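Side-chain contacts in isomaltose glucohydrolase (Kribbella flavida, PDB 5Z3E), which hydrolyses the alpha-1,6-glucosidic linkage of isomaltose from its non-reducing end, yielding beta-D-glucose and D-glucose: residues A[82-87]-A[91-96]; A[158-163]-A[169-174]; A[112-117]-A[186-191]; A[101-106]-A[132-137]; A[345-348]-A[352-355]. The protein carries 1 engineered substitution. All coordinates share one frame; numbering follows the deposited sequence.

Contact 1. Residues A[82-87]-A[91-96]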
# COMPACT_ATOMS: atom_id res chain seq x y z
N GLU A 82 -5.87 -7.70 1.38
CA GLU A 82 -5.67 -8.45 0.14
C GLU A 82 -4.96 -9.77 0.41
O GLU A 82 -5.33 -10.80 -0.16
CB GLU A 82 -4.91 -7.59 -0.88
CG GLU A 82 -4.50 -8.31 -2.14
CD GLU A 82 -5.60 -8.83 -3.05
OE1 GLU A 82 -6.81 -8.67 -2.75
OE2 GLU A 82 -5.22 -9.44 -4.09
N GLY A 83 -3.93 -9.76 1.25
CA GLY A 83 -3.29 -11.02 1.63
C GLY A 83 -4.25 -11.98 2.29
O GLY A 83 -4.26 -13.17 1.99
N ILE A 84 -5.09 -11.47 3.19
CA ILE A 84 -6.05 -12.29 3.90
C ILE A 84 -7.12 -12.84 2.95
O ILE A 84 -7.55 -13.99 3.06
CB ILE A 84 -6.67 -11.49 5.07
CG1 ILE A 84 -5.62 -11.21 6.15
CG2 ILE A 84 -7.91 -12.16 5.64
CD1 ILE A 84 -5.09 -12.46 6.88
N SER A 85 -7.57 -12.00 2.01
CA SER A 85 -8.55 -12.41 1.03
C SER A 85 -8.01 -13.52 0.13
O SER A 85 -8.69 -14.52 -0.14
CB SER A 85 -8.98 -11.20 0.19
OG SER A 85 -9.89 -11.59 -0.81
N ARG A 86 -6.76 -13.39 -0.31
CA ARG A 86 -6.10 -14.45 -1.08
C ARG A 86 -5.96 -15.72 -0.28
O ARG A 86 -6.13 -16.82 -0.81
CB ARG A 86 -4.73 -13.97 -1.55
CG ARG A 86 -4.78 -12.98 -2.70
CD ARG A 86 -3.43 -12.37 -2.95
NE ARG A 86 -3.33 -11.56 -4.15
CZ ARG A 86 -2.63 -11.86 -5.25
NH1 ARG A 86 -2.05 -13.03 -5.38
NH2 ARG A 86 -2.52 -10.97 -6.21
N TYR A 87 -5.66 -15.60 1.01
CA TYR A 87 -5.54 -16.75 1.88
C TYR A 87 -6.86 -17.47 2.02
O TYR A 87 -6.88 -18.67 2.28
CB TYR A 87 -5.03 -16.31 3.26
CG TYR A 87 -4.61 -17.42 4.17
CD1 TYR A 87 -3.31 -17.89 4.12
CD2 TYR A 87 -5.46 -17.97 5.09
CE1 TYR A 87 -2.88 -18.90 4.96
CE2 TYR A 87 -5.02 -19.02 5.95
CZ TYR A 87 -3.74 -19.45 5.86
OH TYR A 87 -3.27 -20.48 6.69
N ALA A 91 -14.28 -13.89 5.99
CA ALA A 91 -14.87 -13.20 7.11
C ALA A 91 -13.97 -12.07 7.59
O ALA A 91 -14.43 -10.94 7.77
CB ALA A 91 -15.17 -14.18 8.25
N SER A 92 -12.68 -12.35 7.82
CA SER A 92 -11.79 -11.32 8.34
C SER A 92 -11.66 -10.16 7.37
O SER A 92 -11.74 -9.00 7.77
CB SER A 92 -10.41 -11.92 8.62
OG SER A 92 -9.48 -10.91 8.94
N ALA A 93 -11.41 -10.46 6.10
CA ALA A 93 -11.28 -9.39 5.12
C ALA A 93 -12.56 -8.56 5.06
O ALA A 93 -12.50 -7.33 4.98
CB ALA A 93 -10.93 -9.97 3.75
N GLY A 94 -13.71 -9.22 5.07
CA GLY A 94 -14.97 -8.50 5.03
C GLY A 94 -15.17 -7.58 6.20
O GLY A 94 -15.77 -6.50 6.05
N ARG A 95 -14.71 -7.98 7.38
CA ARG A 95 -14.84 -7.12 8.55
C ARG A 95 -13.95 -5.88 8.42
O ARG A 95 -14.34 -4.81 8.90
CB ARG A 95 -14.55 -7.85 9.85
CG ARG A 95 -15.62 -8.93 10.16
CD ARG A 95 -15.85 -9.08 11.66
NE ARG A 95 -16.45 -7.89 12.16
CZ ARG A 95 -16.12 -7.34 13.42
NH1 ARG A 95 -16.66 -6.23 13.77
NH2 ARG A 95 -15.25 -7.97 14.23
N PHE A 96 -12.77 -6.02 7.81
CA PHE A 96 -11.97 -4.84 7.52
C PHE A 96 -12.71 -3.90 6.57
O PHE A 96 -12.78 -2.70 6.81
CB PHE A 96 -10.61 -5.25 6.93
CG PHE A 96 -9.83 -4.06 6.45
CD1 PHE A 96 -9.22 -3.21 7.36
CD2 PHE A 96 -9.74 -3.79 5.10
CE1 PHE A 96 -8.53 -2.10 6.90
CE2 PHE A 96 -9.04 -2.70 4.67
CZ PHE A 96 -8.45 -1.86 5.57
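I84 presses a single methyl branch, CG2, against the step from S92 to A93 on the neighbouring helix. This branch lies anti to the backbone N, because CG1 has taken the position beside that nitrogen (chi1 -68°), and it points across the gap while CG1 runs on along another flank. I84 CG2 meets the S92 side chain alongside rather than at its end: S92 CB and S92 OG are both 3.9 Å from it. The same methyl stands 4.2 Å from A93 CB, and it also touches the backbone at A93 N. A93 in turn points its methyl at helix 74-87, where it reaches S85 CB at 4.2 Å as well as the I84 branch. S85 and A93 are the residues of nearest backbone approach, with S85 CA 5.8 Å from A93 CA. Small side chains at this point let the two short axes come within 8.6 Å of each other at 150°, a nearly antiparallel helical hairpin of the kind from which the (alpha/alpha)6 barrel of family 15 is built. On a flank turned from this interface, R86 NE forms a salt bridge to E82 OE2 (2.8 Å), tilted well above the carboxylate plane; R166 shares that oxygen. The serine hydroxyls are held by third parties, S85 OG by H163 and R166, S92 OG by Q53 and Y59. Chemically, then, the two segments meet mainly through carbon surfaces, and the direction-sensitive bonds of the serines tie both helices to other parts of the fold.

Contact 2. Residues A[158-163]-A[169-174]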
# COMPACT_ATOMS: atom_id res chain seq x y z
N TRP A 158 -9.12 -0.21 -4.64
CA TRP A 158 -8.54 -1.38 -5.29
C TRP A 158 -8.80 -2.64 -4.49
O TRP A 158 -9.22 -3.68 -5.02
CB TRP A 158 -7.03 -1.16 -5.52
CG TRP A 158 -6.26 -2.42 -5.74
CD1 TRP A 158 -6.22 -3.19 -6.87
CD2 TRP A 158 -5.48 -3.12 -4.75
NE1 TRP A 158 -5.45 -4.31 -6.64
CE2 TRP A 158 -4.99 -4.29 -5.36
CE3 TRP A 158 -5.11 -2.85 -3.44
CZ2 TRP A 158 -4.16 -5.20 -4.67
CZ3 TRP A 158 -4.29 -3.73 -2.76
CH2 TRP A 158 -3.83 -4.88 -3.39
N SER A 159 -8.56 -2.58 -3.19
CA SER A 159 -8.67 -3.75 -2.33
C SER A 159 -10.09 -4.30 -2.27
O SER A 159 -10.32 -5.51 -2.39
CB SER A 159 -8.15 -3.41 -0.94
OG SER A 159 -8.37 -4.42 -0.01
N VAL A 160 -11.06 -3.42 -2.05
CA VAL A 160 -12.43 -3.90 -1.86
C VAL A 160 -12.99 -4.46 -3.16
O VAL A 160 -13.66 -5.49 -3.16
CB VAL A 160 -13.33 -2.80 -1.21
CG1 VAL A 160 -13.62 -1.63 -2.13
CG2 VAL A 160 -14.61 -3.43 -0.71
N VAL A 161 -12.69 -3.82 -4.30
CA VAL A 161 -13.14 -4.35 -5.58
C VAL A 161 -12.51 -5.70 -5.84
O VAL A 161 -13.18 -6.65 -6.29
CB VAL A 161 -12.83 -3.35 -6.71
CG1 VAL A 161 -13.06 -3.98 -8.08
CG2 VAL A 161 -13.68 -2.10 -6.56
N THR A 162 -11.22 -5.82 -5.59
CA THR A 162 -10.50 -7.07 -5.86
C THR A 162 -11.04 -8.19 -5.00
O THR A 162 -11.24 -9.33 -5.47
CB THR A 162 -8.99 -6.86 -5.64
OG1 THR A 162 -8.53 -5.85 -6.53
CG2 THR A 162 -8.19 -8.12 -5.91
N HIS A 163 -11.31 -7.91 -3.72
CA HIS A 163 -11.88 -8.89 -2.81
C HIS A 163 -13.25 -9.36 -3.27
O HIS A 163 -13.55 -10.55 -3.29
CB HIS A 163 -11.95 -8.26 -1.42
CG HIS A 163 -12.65 -9.09 -0.41
ND1 HIS A 163 -12.18 -10.34 -0.04
CD2 HIS A 163 -13.78 -8.85 0.28
CE1 HIS A 163 -13.03 -10.80 0.86
NE2 HIS A 163 -14.01 -9.93 1.08
N LEU A 169 -18.79 -11.38 -4.29
CA LEU A 169 -19.56 -10.62 -3.31
C LEU A 169 -20.21 -9.41 -3.95
O LEU A 169 -19.69 -8.82 -4.89
CB LEU A 169 -18.68 -10.18 -2.17
CG LEU A 169 -17.84 -11.29 -1.54
CD1 LEU A 169 -16.93 -10.72 -0.46
CD2 LEU A 169 -18.71 -12.41 -1.00
N ASP A 170 -21.36 -9.02 -3.39
CA ASP A 170 -22.11 -7.84 -3.83
C ASP A 170 -21.51 -6.57 -3.20
O ASP A 170 -21.59 -6.35 -1.99
CB ASP A 170 -23.56 -8.02 -3.41
CG ASP A 170 -24.48 -6.94 -3.89
OD1 ASP A 170 -24.02 -5.91 -4.41
OD2 ASP A 170 -25.72 -7.11 -3.70
N LEU A 171 -20.94 -5.72 -4.05
CA LEU A 171 -20.32 -4.48 -3.62
C LEU A 171 -21.29 -3.49 -3.02
O LEU A 171 -20.85 -2.53 -2.37
CB LEU A 171 -19.53 -3.83 -4.75
CG LEU A 171 -18.17 -4.47 -5.00
CD1 LEU A 171 -17.66 -4.13 -6.38
CD2 LEU A 171 -17.17 -4.07 -3.95
N GLU A 172 -22.61 -3.68 -3.17
CA GLU A 172 -23.55 -2.76 -2.51
C GLU A 172 -23.34 -2.76 -1.00
O GLU A 172 -23.66 -1.77 -0.33
CB GLU A 172 -24.99 -3.09 -2.91
CG GLU A 172 -26.03 -2.10 -2.42
CD GLU A 172 -25.97 -0.71 -3.02
OE1 GLU A 172 -25.31 -0.49 -4.03
OE2 GLU A 172 -26.64 0.19 -2.49
N ARG A 173 -22.81 -3.85 -0.42
CA ARG A 173 -22.47 -3.89 1.00
C ARG A 173 -21.58 -2.72 1.42
O ARG A 173 -21.69 -2.26 2.56
CB ARG A 173 -21.77 -5.23 1.29
CG ARG A 173 -21.20 -5.41 2.70
CD ARG A 173 -20.80 -6.83 2.91
NE ARG A 173 -20.11 -7.00 4.19
CZ ARG A 173 -19.55 -8.14 4.58
NH1 ARG A 173 -19.62 -9.21 3.81
NH2 ARG A 173 -18.89 -8.21 5.73
N TRP A 174 -20.69 -2.29 0.52
CA TRP A 174 -19.68 -1.27 0.83
C TRP A 174 -19.80 -0.04 -0.06
O TRP A 174 -18.95 0.85 -0.02
CB TRP A 174 -18.28 -1.88 0.71
CG TRP A 174 -18.07 -3.05 1.63
CD1 TRP A 174 -18.11 -3.02 2.99
CD2 TRP A 174 -17.77 -4.41 1.27
NE1 TRP A 174 -17.86 -4.27 3.50
CE2 TRP A 174 -17.65 -5.13 2.47
CE3 TRP A 174 -17.62 -5.09 0.06
CZ2 TRP A 174 -17.35 -6.50 2.48
CZ3 TRP A 174 -17.34 -6.44 0.09
CH2 TRP A 174 -17.20 -7.13 1.28
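W158 O, on the helix whose V160 and H163 meet W174, is gripped twice by T162: the hydroxyl T162 OG1 donates to it at 2.7 Å, and T162 N, reaching it from the opposite face of the carbonyl plane, completes the helical bond. Further along, V160 CG2 lies anti to its own backbone N and slides past the indole of W174, coming 3.5 Å from W174 CE3 at an oblique approach. L171 CD2 joins it, 4.2 Å from V160 CG2. The H163 imidazole receives W174 CH2 at its edge, close to the ring plane and 4.0 Å from H163 CD2; the two rings are inclined at 51°. The facing segment is the connection between helices 151-167 and 175-188 of the barrel. It is shaped by an Asx turn, D170 OD1 accepting from E172 N at 2.9 Å, and W174 occupies the N-cap position of the following helix. The indole W174 NE1 hydrogen-bonds D98 OD1. Replacing W174 with an alanine would probably open a gap beside V160 and the imidazole edge, and would leave D98 without this donor. L169 CD1 approaches the imidazole obliquely, 3.4 Å from H163 NE2, while H163 ND1 turns to S85.

Contact 3. Residues A[112-117]-A[186-191]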
# COMPACT_ATOMS: atom_id res chain seq x y z
N ASP A 112 -18.44 16.19 1.35
CA ASP A 112 -19.33 17.09 0.64
C ASP A 112 -18.93 18.54 0.90
O ASP A 112 -18.98 19.37 -0.03
CB ASP A 112 -20.78 16.85 1.03
CG ASP A 112 -21.33 15.54 0.48
OD1 ASP A 112 -20.71 14.97 -0.44
OD2 ASP A 112 -22.39 15.12 0.96
N ASP A 113 -18.58 18.87 2.13
CA ASP A 113 -18.18 20.24 2.45
C ASP A 113 -16.86 20.61 1.77
O ASP A 113 -16.72 21.76 1.31
CB ASP A 113 -18.05 20.40 3.96
CG ASP A 113 -19.38 20.39 4.70
OD1 ASP A 113 -20.44 20.46 4.05
OD2 ASP A 113 -19.33 20.27 5.94
N LEU A 114 -15.90 19.71 1.69
CA LEU A 114 -14.65 19.99 0.99
C LEU A 114 -14.92 20.27 -0.47
O LEU A 114 -14.36 21.19 -1.05
CB LEU A 114 -13.67 18.82 1.14
CG LEU A 114 -13.11 18.59 2.54
CD1 LEU A 114 -12.35 17.26 2.56
CD2 LEU A 114 -12.19 19.70 3.02
N LEU A 115 -15.80 19.46 -1.09
CA LEU A 115 -16.11 19.63 -2.49
C LEU A 115 -16.84 20.93 -2.74
O LEU A 115 -16.60 21.63 -3.72
CB LEU A 115 -16.92 18.45 -3.02
CG LEU A 115 -16.06 17.19 -3.41
CD1 LEU A 115 -14.85 16.80 -2.70
CD2 LEU A 115 -17.10 16.03 -3.56
N ALA A 116 -17.75 21.29 -1.84
CA ALA A 116 -18.45 22.58 -1.97
C ALA A 116 -17.47 23.74 -1.84
O ALA A 116 -17.63 24.75 -2.55
CB ALA A 116 -19.52 22.67 -0.91
N ALA A 117 -16.50 23.63 -0.93
CA ALA A 117 -15.47 24.65 -0.76
C ALA A 117 -14.67 24.84 -2.06
O ALA A 117 -14.48 25.97 -2.52
CB ALA A 117 -14.59 24.33 0.42
N LEU A 186 -11.66 11.95 -6.95
CA LEU A 186 -11.88 12.68 -8.19
C LEU A 186 -11.56 14.16 -8.01
O LEU A 186 -11.11 14.81 -8.94
CB LEU A 186 -13.30 12.48 -8.71
CG LEU A 186 -13.65 11.08 -9.19
CD1 LEU A 186 -15.12 11.03 -9.54
CD2 LEU A 186 -12.82 10.66 -10.39
N ALA A 187 -11.82 14.70 -6.82
CA ALA A 187 -11.54 16.10 -6.53
C ALA A 187 -10.08 16.38 -6.26
O ALA A 187 -9.61 17.48 -6.58
CB ALA A 187 -12.37 16.55 -5.35
N PHE A 188 -9.36 15.45 -5.63
CA PHE A 188 -8.07 15.76 -5.03
C PHE A 188 -6.90 14.93 -5.54
O PHE A 188 -5.80 15.04 -5.00
CB PHE A 188 -8.18 15.70 -3.50
CG PHE A 188 -9.14 16.70 -2.95
CD1 PHE A 188 -8.93 18.05 -3.14
CD2 PHE A 188 -10.27 16.31 -2.25
CE1 PHE A 188 -9.80 18.97 -2.65
CE2 PHE A 188 -11.16 17.23 -1.76
CZ PHE A 188 -10.94 18.56 -1.96
N TRP A 189 -7.09 14.15 -6.60
CA TRP A 189 -6.03 13.29 -7.08
C TRP A 189 -4.77 14.05 -7.47
O TRP A 189 -3.68 13.48 -7.36
CB TRP A 189 -6.51 12.46 -8.24
CG TRP A 189 -6.77 13.26 -9.44
CD1 TRP A 189 -7.95 13.86 -9.80
CD2 TRP A 189 -5.83 13.57 -10.47
NE1 TRP A 189 -7.79 14.51 -10.99
CE2 TRP A 189 -6.49 14.35 -11.40
CE3 TRP A 189 -4.47 13.28 -10.67
CZ2 TRP A 189 -5.85 14.81 -12.58
CZ3 TRP A 189 -3.83 13.74 -11.78
CH2 TRP A 189 -4.52 14.51 -12.70
N ASP A 190 -4.90 15.28 -7.95
CA ASP A 190 -3.80 16.03 -8.51
C ASP A 190 -3.16 16.98 -7.51
O ASP A 190 -2.27 17.76 -7.88
CB ASP A 190 -4.19 16.78 -9.76
CG ASP A 190 -5.24 17.81 -9.53
OD1 ASP A 190 -5.95 17.76 -8.53
OD2 ASP A 190 -5.34 18.72 -10.44
N ARG A 191 -3.54 16.88 -6.25
CA ARG A 191 -3.00 17.72 -5.20
C ARG A 191 -1.67 17.15 -4.68
O ARG A 191 -1.56 15.96 -4.46
CB ARG A 191 -4.01 17.72 -4.05
CG ARG A 191 -3.76 18.66 -2.98
CD ARG A 191 -4.92 18.58 -1.99
NE ARG A 191 -4.69 19.38 -0.85
CZ ARG A 191 -5.47 20.37 -0.44
NH1 ARG A 191 -6.54 20.77 -1.15
NH2 ARG A 191 -5.17 20.91 0.67
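L115 and A187 form the tightest meeting of this contact, L115 CD1 standing 3.6 Å from A187 CB. The same leucine methyl reaches F188 CE2 at 3.8 Å, approaching the ring obliquely. A187 also lays its CB over one face of the F188 ring, offset toward the rim, so one leucine methyl serves both the alanine and the phenylalanine beside it. L115 gets there with a chi2 of 34°, away from the staggered positions. These closest approaches thus gather at L115 CD1, on the side that is partly open to solvent, where L115 and A187 both keep some exposed surface. Deeper in, the fit is at longer range: L114 makes its nearest approach with CB, which lies near the ring plane at the edge of F188, 4.1 Å from F188 CZ. This inner half is the more enclosed, with P124 and Y184 against L114 and M129 against F188. The two segments bury just 136 Å² between them. The contact joins helix 108-119 to helix 175-188, and F188 also opens a type I turn that runs to R191. Apolar groups alone meet here, so the hold depends on shape and on keeping the phenyl ring from water rather than on directed bonds.

Contact 4. Residues A[101-106]-A[132-137]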
# COMPACT_ATOMS: atom_id res chain seq x y z
N ASP A 101 -15.60 1.05 5.28
CA ASP A 101 -16.85 1.59 4.72
C ASP A 101 -17.55 2.46 5.76
O ASP A 101 -17.96 3.58 5.47
CB ASP A 101 -17.70 0.41 4.29
CG ASP A 101 -19.13 0.75 3.88
OD1 ASP A 101 -19.34 1.78 3.23
OD2 ASP A 101 -20.00 -0.09 4.21
N GLY A 102 -17.72 1.96 6.97
CA GLY A 102 -18.41 2.74 7.98
C GLY A 102 -17.67 4.00 8.35
O GLY A 102 -18.29 5.06 8.59
N VAL A 103 -16.36 3.94 8.43
CA VAL A 103 -15.55 5.12 8.71
C VAL A 103 -15.75 6.16 7.62
O VAL A 103 -15.88 7.36 7.93
CB VAL A 103 -14.07 4.70 8.85
CG1 VAL A 103 -13.13 5.88 8.78
CG2 VAL A 103 -13.88 3.93 10.16
N LEU A 104 -15.76 5.73 6.36
CA LEU A 104 -15.93 6.65 5.24
C LEU A 104 -17.34 7.20 5.14
O LEU A 104 -17.51 8.39 4.85
CB LEU A 104 -15.52 5.97 3.92
CG LEU A 104 -14.03 5.69 3.80
CD1 LEU A 104 -13.79 4.95 2.51
CD2 LEU A 104 -13.24 6.95 3.92
N ARG A 105 -18.37 6.38 5.38
CA ARG A 105 -19.71 6.92 5.34
C ARG A 105 -19.86 8.04 6.37
O ARG A 105 -20.56 9.02 6.14
CB ARG A 105 -20.78 5.85 5.55
CG ARG A 105 -20.84 4.78 4.46
CD ARG A 105 -22.07 3.91 4.63
NE ARG A 105 -21.93 2.62 3.97
CZ ARG A 105 -22.88 1.71 3.90
NH1 ARG A 105 -24.10 1.98 4.33
NH2 ARG A 105 -22.61 0.52 3.38
N ARG A 106 -19.21 7.91 7.53
CA ARG A 106 -19.24 8.95 8.53
C ARG A 106 -18.61 10.25 8.06
O ARG A 106 -18.87 11.29 8.68
CB ARG A 106 -18.61 8.47 9.84
CG ARG A 106 -19.54 7.58 10.64
CD ARG A 106 -18.82 6.69 11.64
NE ARG A 106 -18.05 7.49 12.58
CZ ARG A 106 -17.08 6.99 13.32
NH1 ARG A 106 -16.77 5.71 13.26
NH2 ARG A 106 -16.40 7.81 14.12
N THR A 132 -4.88 10.53 7.77
CA THR A 132 -4.00 9.41 7.50
C THR A 132 -4.16 8.35 8.59
O THR A 132 -4.57 7.23 8.32
CB THR A 132 -2.57 9.93 7.40
OG1 THR A 132 -2.54 10.73 6.22
CG2 THR A 132 -1.56 8.80 7.32
N ARG A 133 -3.89 8.68 9.84
CA ARG A 133 -4.14 7.72 10.92
C ARG A 133 -5.59 7.75 11.32
O ARG A 133 -6.15 8.84 11.50
CB ARG A 133 -3.29 8.01 12.16
CG ARG A 133 -1.80 7.98 11.91
CD ARG A 133 -1.05 7.99 13.22
NE ARG A 133 0.37 8.23 13.02
CZ ARG A 133 1.29 7.98 13.94
NH1 ARG A 133 0.94 7.55 15.14
NH2 ARG A 133 2.54 8.10 13.63
N PHE A 134 -6.17 6.58 11.54
CA PHE A 134 -7.51 6.43 12.14
C PHE A 134 -7.37 5.72 13.46
O PHE A 134 -6.60 4.76 13.60
CB PHE A 134 -8.42 5.61 11.24
CG PHE A 134 -8.86 6.31 10.01
CD1 PHE A 134 -9.96 7.14 10.06
CD2 PHE A 134 -8.18 6.18 8.80
CE1 PHE A 134 -10.40 7.80 8.92
CE2 PHE A 134 -8.61 6.85 7.67
CZ PHE A 134 -9.74 7.63 7.74
N THR A 135 -8.16 6.15 14.43
CA THR A 135 -8.37 5.35 15.61
C THR A 135 -9.31 4.20 15.25
O THR A 135 -9.99 4.20 14.22
CB THR A 135 -9.02 6.22 16.73
OG1 THR A 135 -10.31 6.64 16.31
CG2 THR A 135 -8.15 7.43 17.05
N PHE A 136 -9.41 3.19 16.12
CA PHE A 136 -10.21 2.03 15.81
C PHE A 136 -11.70 2.34 15.80
O PHE A 136 -12.47 1.60 15.19
CB PHE A 136 -9.88 0.86 16.73
CG PHE A 136 -8.44 0.40 16.66
CD1 PHE A 136 -7.66 0.51 15.52
CD2 PHE A 136 -7.84 -0.16 17.80
CE1 PHE A 136 -6.33 0.11 15.52
CE2 PHE A 136 -6.48 -0.56 17.77
CZ PHE A 136 -5.75 -0.43 16.65
N ASP A 137 -12.11 3.42 16.48
CA ASP A 137 -13.45 3.96 16.42
C ASP A 137 -13.64 5.01 15.31
O ASP A 137 -14.71 5.64 15.24
CB ASP A 137 -13.94 4.44 17.79
CG ASP A 137 -13.02 5.37 18.53
OD1 ASP A 137 -11.88 5.58 18.13
OD2 ASP A 137 -13.44 5.80 19.62
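Strand 134-135, half of a small antiparallel sheet with 71-72, and the turn after it lie against segment 101-106, whose V103 is on helix 90-105; V103 packs on F134, and R106 holds the carbonyl of D137. V103 CG1, anti to the backbone N, comes up to the phenyl ring at an oblique angle; it is 3.3 Å from F134 CE1 and 3.6 Å from F134 CD1, a tight fit for carbon atoms. Y153 of helix 151-167 also lies against F134. Toward the surface the contact turns polar. The arginine chain bends at chi3 (59°) and brings its guanidinium end-on to one oxygen, with R106 NH1 at 2.9 Å and R106 NH2 at 3.0 Å from D137 O. That oxygen lies in the guanidinium plane. The two donors nevertheless differ as the carbonyl meets them: NH2 approaches within the carbonyl plane, whereas NH1 stands 42° above it. Neither bond is straight, as expected when two N-H groups converge on one acceptor. The D137 carboxylate plays no part in this grip; D137 OD1 instead accepts from T135 OG1 at 2.6 Å, tying the turn to itself, and T135 OG1 also meets N139 N. With F134 about 11 Å, side chain to side chain, from the inferred proton donor E198, the arrangement fits the helix-connecting loops of an (alpha/alpha)6 barrel, which in family 15 enzymes shape the active-site end.

Contact 5. Residues A[345-348]-A[352-355]. Engineered in segment 352-355: A355 (natural residue Glu).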
# COMPACT_ATOMS: atom_id res chain seq x y z
N ASP A 345 13.72 -15.26 5.72
CA ASP A 345 14.90 -15.22 6.57
C ASP A 345 14.85 -14.07 7.58
O ASP A 345 15.72 -14.04 8.48
CB ASP A 345 16.15 -15.11 5.70
CG ASP A 345 16.47 -16.38 4.94
OD1 ASP A 345 15.94 -17.47 5.29
OD2 ASP A 345 17.31 -16.31 4.00
N GLN A 346 13.88 -13.16 7.47
CA GLN A 346 13.77 -12.06 8.43
C GLN A 346 12.77 -12.35 9.53
O GLN A 346 12.60 -11.56 10.44
CB GLN A 346 13.41 -10.75 7.73
CG GLN A 346 14.26 -10.48 6.49
CD GLN A 346 15.72 -10.72 6.70
OE1 GLN A 346 16.28 -10.39 7.74
NE2 GLN A 346 16.37 -11.34 5.71
N ALA A 347 12.06 -13.48 9.44
CA ALA A 347 11.09 -13.81 10.50
C ALA A 347 11.84 -14.12 11.79
O ALA A 347 12.89 -14.78 11.77
CB ALA A 347 10.25 -15.00 10.08
N ASP A 348 11.32 -13.65 12.91
CA ASP A 348 11.91 -13.92 14.21
C ASP A 348 11.52 -15.30 14.71
O ASP A 348 10.90 -16.09 14.00
CB ASP A 348 11.64 -12.78 15.19
CG ASP A 348 10.23 -12.73 15.71
OD1 ASP A 348 9.43 -13.67 15.51
OD2 ASP A 348 9.92 -11.71 16.39
N ASP A 352 7.31 -13.79 13.47
CA ASP A 352 6.88 -12.42 13.19
C ASP A 352 7.86 -11.72 12.26
O ASP A 352 9.09 -11.88 12.36
CB ASP A 352 6.77 -11.62 14.49
CG ASP A 352 5.63 -12.04 15.38
OD1 ASP A 352 4.72 -12.74 14.91
OD2 ASP A 352 5.64 -11.61 16.54
N LEU A 353 7.30 -10.89 11.37
CA LEU A 353 8.08 -10.16 10.40
C LEU A 353 8.15 -8.70 10.79
O LEU A 353 7.11 -8.06 11.02
CB LEU A 353 7.47 -10.27 8.99
CG LEU A 353 7.59 -11.64 8.34
CD1 LEU A 353 6.67 -11.71 7.13
CD2 LEU A 353 9.02 -11.93 7.94
N PRO A 354 9.35 -8.14 10.87
CA PRO A 354 9.51 -6.73 11.19
C PRO A 354 9.13 -5.85 10.00
O PRO A 354 9.03 -6.33 8.85
CB PRO A 354 10.99 -6.58 11.48
CG PRO A 354 11.57 -7.62 10.66
CD PRO A 354 10.64 -8.79 10.62
N ALA A 355 9.01 -4.55 10.26
CA ALA A 355 8.89 -3.60 9.16
C ALA A 355 10.14 -3.62 8.27
O ALA A 355 10.07 -3.59 7.05
CB ALA A 355 8.66 -2.21 9.68
O HOH W 1 7.90 -10.89 17.71
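The backbones of 345-348 and 352-355, neither of them helix or strand, run close where A347 faces L353, and a hydrogen bond from D348 N to D352 O closes the turn between them (2.9 Å, nearly straight at 166°). A347 adds a CA-H...O contact to the same acceptor, A347 CA lying 3.3 Å from D352 O. The return bond uses a side chain: D352 N donates to D348 OD1 at 2.9 Å, reaching it from 52° above the carboxylate plane. D348 can offer this oxygen because its CG sits between the backbone N and the carbonyl carbon (chi1 74°), folded back over the turn. D350 N, from within the turn, also donates to D348 OD1, the mark of an Asx turn. This loop follows helix 333-344 and leads to position 355, where the natural glutamate, inferred to be the proton acceptor, is an engineered alanine in this protein. Beyond the backbone, the D348 and D352 carboxylates lie side by side pointing the same way. One water donates to both, 2.5 Å from D348 OD2 and 2.6 Å from D352 OD2, which would probably ease any repulsion if both carboxylates are ionised; H44 holds D352 OD1. On the inner side, L353 CD2 packs 3.9 Å from A347 CB, and the proline ring meets a carbonyl, P354 CD being 3.4 Å from Q346 O. The amide of Q346 turns away to H359 and to the W342 carbonyl.

In the fold
Along the chain contact 1 closes before contact 4 opens, contact 3 alternates with contact 4 and spans contact 2, and contact 5 follows them all. Contacts 1 and 4 share helix 90-105, their centres 18 Å apart. Contact 2 touches both: its centre lies 11 Å from contact 1, where H163 meets S85 and A93, and 17 Å from contact 4, where R173 approaches D101 and R105. Contact 3, centred 18 Å from contact 4, uses helix 175-188, which follows the loop of contact 2. Contact 5 stands apart, its centre 39 Å from contact 3 across the chain's centre. Contacts 1 to 4 thus join helices and their connecting loops within the family 15 range, and contact 5 shapes the loop leading to position 355, the inferred proton-acceptor site.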